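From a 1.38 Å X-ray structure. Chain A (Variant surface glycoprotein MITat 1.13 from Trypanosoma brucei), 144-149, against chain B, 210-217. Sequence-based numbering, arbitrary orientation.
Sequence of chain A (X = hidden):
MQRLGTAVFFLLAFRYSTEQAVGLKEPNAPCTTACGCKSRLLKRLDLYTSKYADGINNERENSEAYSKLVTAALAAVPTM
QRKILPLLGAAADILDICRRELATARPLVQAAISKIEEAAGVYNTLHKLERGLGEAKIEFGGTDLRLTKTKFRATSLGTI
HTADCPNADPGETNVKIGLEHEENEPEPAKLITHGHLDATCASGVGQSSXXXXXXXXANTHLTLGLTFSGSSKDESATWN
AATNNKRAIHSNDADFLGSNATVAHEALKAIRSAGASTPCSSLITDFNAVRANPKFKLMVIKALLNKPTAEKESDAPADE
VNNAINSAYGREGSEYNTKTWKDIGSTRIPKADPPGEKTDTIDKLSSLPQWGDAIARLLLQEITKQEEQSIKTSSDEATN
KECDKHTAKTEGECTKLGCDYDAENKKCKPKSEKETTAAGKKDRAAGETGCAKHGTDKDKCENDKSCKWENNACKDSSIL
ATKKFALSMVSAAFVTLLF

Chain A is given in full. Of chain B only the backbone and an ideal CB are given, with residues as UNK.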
# COMPACT_ATOMS: atom_id res chain seq x y z
N ASP A 144 -4.35 -47.81 -39.62
CA ASP A 144 -2.92 -48.02 -39.49
C ASP A 144 -2.41 -47.24 -38.28
O ASP A 144 -3.17 -46.53 -37.60
CB ASP A 144 -2.17 -47.61 -40.76
CG ASP A 144 -2.47 -46.17 -41.19
OD1 ASP A 144 -2.74 -45.30 -40.33
OD2 ASP A 144 -2.46 -45.90 -42.41
N LEU A 145 -1.12 -47.40 -38.00
CA LEU A 145 -0.45 -46.70 -36.91
C LEU A 145 0.40 -45.53 -37.42
O LEU A 145 1.26 -45.02 -36.68
CB LEU A 145 0.43 -47.65 -36.10
CG LEU A 145 -0.17 -48.66 -35.11
CD1 LEU A 145 -0.71 -47.94 -33.89
CD2 LEU A 145 -1.25 -49.55 -35.74
N ARG A 146 0.17 -45.08 -38.65
CA ARG A 146 0.76 -43.82 -39.09
C ARG A 146 0.15 -42.65 -38.28
O ARG A 146 -0.92 -42.76 -37.66
CB ARG A 146 0.58 -43.62 -40.59
CG ARG A 146 1.30 -44.70 -41.41
CD ARG A 146 1.34 -44.36 -42.90
NE ARG A 146 2.23 -45.23 -43.67
CZ ARG A 146 2.32 -45.20 -44.99
NH1 ARG A 146 1.59 -44.33 -45.68
NH2 ARG A 146 3.13 -46.04 -45.63
N LEU A 147 0.85 -41.52 -38.27
CA LEU A 147 0.45 -40.41 -37.42
C LEU A 147 0.60 -39.10 -38.17
O LEU A 147 1.66 -38.82 -38.74
CB LEU A 147 1.29 -40.39 -36.13
CG LEU A 147 0.85 -39.48 -34.98
CD1 LEU A 147 -0.60 -39.73 -34.66
CD2 LEU A 147 1.73 -39.74 -33.79
N THR A 148 -0.47 -38.31 -38.16
CA THR A 148 -0.41 -36.89 -38.50
C THR A 148 -1.26 -36.17 -37.47
O THR A 148 -1.91 -36.78 -36.62
CB THR A 148 -0.94 -36.56 -39.90
OG1 THR A 148 -2.38 -36.62 -39.91
CG2 THR A 148 -0.32 -37.46 -40.97
N LYS A 149 -1.30 -34.84 -37.60
CA LYS A 149 -2.08 -34.05 -36.66
C LYS A 149 -3.54 -34.47 -36.62
O LYS A 149 -4.20 -34.31 -35.59
CB LYS A 149 -1.95 -32.56 -36.99
CG LYS A 149 -2.94 -31.62 -36.28
CD LYS A 149 -2.61 -31.41 -34.85
CE LYS A 149 -3.63 -30.50 -34.16
NZ LYS A 149 -3.73 -29.13 -34.76
N UNK B 210 9.84 -40.47 -40.40
CA UNK B 210 8.62 -39.82 -39.96
C UNK B 210 7.48 -40.83 -39.86
O UNK B 210 7.39 -41.78 -40.64
CB UNK B 210 8.25 -38.68 -40.91
N UNK B 211 6.61 -40.61 -38.89
CA UNK B 211 5.44 -41.44 -38.63
C UNK B 211 4.31 -41.22 -39.63
O UNK B 211 3.32 -41.96 -39.58
CB UNK B 211 4.92 -41.17 -37.21
N UNK B 212 4.40 -40.22 -40.51
CA UNK B 212 3.34 -40.08 -41.50
C UNK B 212 3.49 -41.10 -42.63
O UNK B 212 2.50 -41.41 -43.29
CB UNK B 212 3.34 -38.66 -42.07
N UNK B 213 4.68 -41.64 -42.83
CA UNK B 213 4.92 -42.67 -43.84
C UNK B 213 5.41 -43.97 -43.25
O UNK B 213 5.40 -44.97 -43.96
CB UNK B 213 5.93 -42.17 -44.87
N UNK B 214 5.88 -43.99 -42.01
CA UNK B 214 6.26 -45.22 -41.32
C UNK B 214 5.46 -45.32 -40.03
O UNK B 214 5.74 -44.60 -39.07
CB UNK B 214 7.76 -45.26 -41.04
N UNK B 215 4.46 -46.20 -40.01
CA UNK B 215 3.56 -46.32 -38.88
C UNK B 215 4.34 -46.57 -37.60
O UNK B 215 5.43 -47.14 -37.61
CB UNK B 215 2.55 -47.44 -39.12
N UNK B 216 3.80 -46.05 -36.49
CA UNK B 216 4.36 -46.25 -35.16
C UNK B 216 4.70 -47.73 -34.98
O UNK B 216 3.81 -48.58 -35.04
CB UNK B 216 3.39 -45.78 -34.08
N UNK B 217 5.98 -48.03 -34.78
CA UNK B 217 6.46 -49.40 -34.64
C UNK B 217 7.30 -49.53 -33.38
O UNK B 217 7.28 -48.68 -32.48
CB UNK B 217 7.27 -49.82 -35.87

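Much of this contact is made by backbone, so chain B's path sets the rules before any side chain is chosen. Position 210 lies at the margin: its CA-to-CB bond runs sideways and its ideal CB has nothing of chain A within 5.5 Å, so chain A hardly restricts the choice. The deposited residue is B:Ser210, which works within its own stretch: its backbone O accepts a hydrogen bond from the N of 214 at 3.0 Å, closing a turn that brings the chain back past A:Arg146.

At 211 the backbone carries the message. Its O takes a hydrogen bond from A:Leu147 N at 2.8 Å and lies 3.2 Å from A:Arg146 CA, a CA-H...O contact. Any residue able to hold the phi/psi of -75/-8 could supply that carbonyl; the side chain, pointing sideways with its ideal CB 3.9 Å from A:Leu147 CB, would suit something small or apolar. It is B:Cys211, whose CB packs on A:Leu147 CB at 3.9 Å and which is bonded covalently to a group elsewhere in the structure.

The CA-to-CB bond at 212 points away overall, yet the ideal CB sits 3.7 Å from A:Leu147 O and 4.0 Å from A:Thr148 CG2. The root of the side chain therefore touches chain A while its end has room to leave, and many residues, polar or aromatic, would fit. B:His212 is found. Its CB meets A:Thr148 CG2 at 3.9 Å, its CA makes a CA-H...O contact with A:Leu147 O at 3.5 Å, and its ring turns back toward its own stretch, where ND1 and B:Ser210 OG share a hydrogen bond of 2.7 Å.

Position 213 points away, with its ideal CB 4.7 Å from A:Arg146 CZ; small or polar residues would do, and the backbone matters more. B:Thr213 places its O over one face of the A:Arg146 guanidinium, 3.0 Å from NH2, but the angle is too poor for a hydrogen bond. At 214 the bond again points away and chain A offers nothing near the CB, leaving the choice wide; B:Thr214 directs its side chain off the contact.

Position 215 is tight. The ideal CB lies 3.3 Å from A:Leu145 C and 3.4 Å from A:Arg146 N, so a short side chain is the natural reading. B:Ala215 fits it, its CB packing 3.7 Å from A:Leu145 CB and 3.8 Å from A:Arg146 CG.

At 216 an amide is needed, which excludes proline: N donates to A:Leu145 O at 2.7 Å, with an angle of 161°. The sideways CB lies beside A:Leu145, inviting an aliphatic residue such as valine, isoleucine or leucine. B:Val216 answers, its CB 4.1 Å from A:Leu145 CB.

Position 217 has no part of chain A within 5.5 Å of its ideal CB and tolerates almost anything; B:Glu217 leads its end away and finds its hydrogen bonds outside the contact.

Chain B, residues 210-217: SCHTTAVE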
# COMPACT_ATOMS: atom_id res chain seq x y z
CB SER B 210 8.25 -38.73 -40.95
OG SER B 210 6.95 -38.26 -40.68
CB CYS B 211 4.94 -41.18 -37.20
SG CYS B 211 6.08 -41.75 -35.98
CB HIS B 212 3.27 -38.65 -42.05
CG HIS B 212 4.22 -38.36 -43.16
ND1 HIS B 212 5.59 -38.37 -43.00
CD2 HIS B 212 4.01 -38.02 -44.46
CE1 HIS B 212 6.18 -38.09 -44.15
NE2 HIS B 212 5.24 -37.87 -45.05
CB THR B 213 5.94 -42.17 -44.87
OG1 THR B 213 7.13 -41.72 -44.22
CG2 THR B 213 5.33 -41.07 -45.72
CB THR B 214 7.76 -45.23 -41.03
OG1 THR B 214 8.50 -45.28 -42.26
CG2 THR B 214 8.14 -46.46 -40.20
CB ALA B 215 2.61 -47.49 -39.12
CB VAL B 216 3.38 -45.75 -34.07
CG1 VAL B 216 3.84 -46.22 -32.71
CG2 VAL B 216 3.26 -44.21 -34.13
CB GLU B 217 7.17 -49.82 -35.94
CG GLU B 217 8.20 -48.86 -36.48
CD GLU B 217 9.48 -48.84 -35.66
OE1 GLU B 217 10.07 -49.92 -35.45
OE2 GLU B 217 9.87 -47.74 -35.19
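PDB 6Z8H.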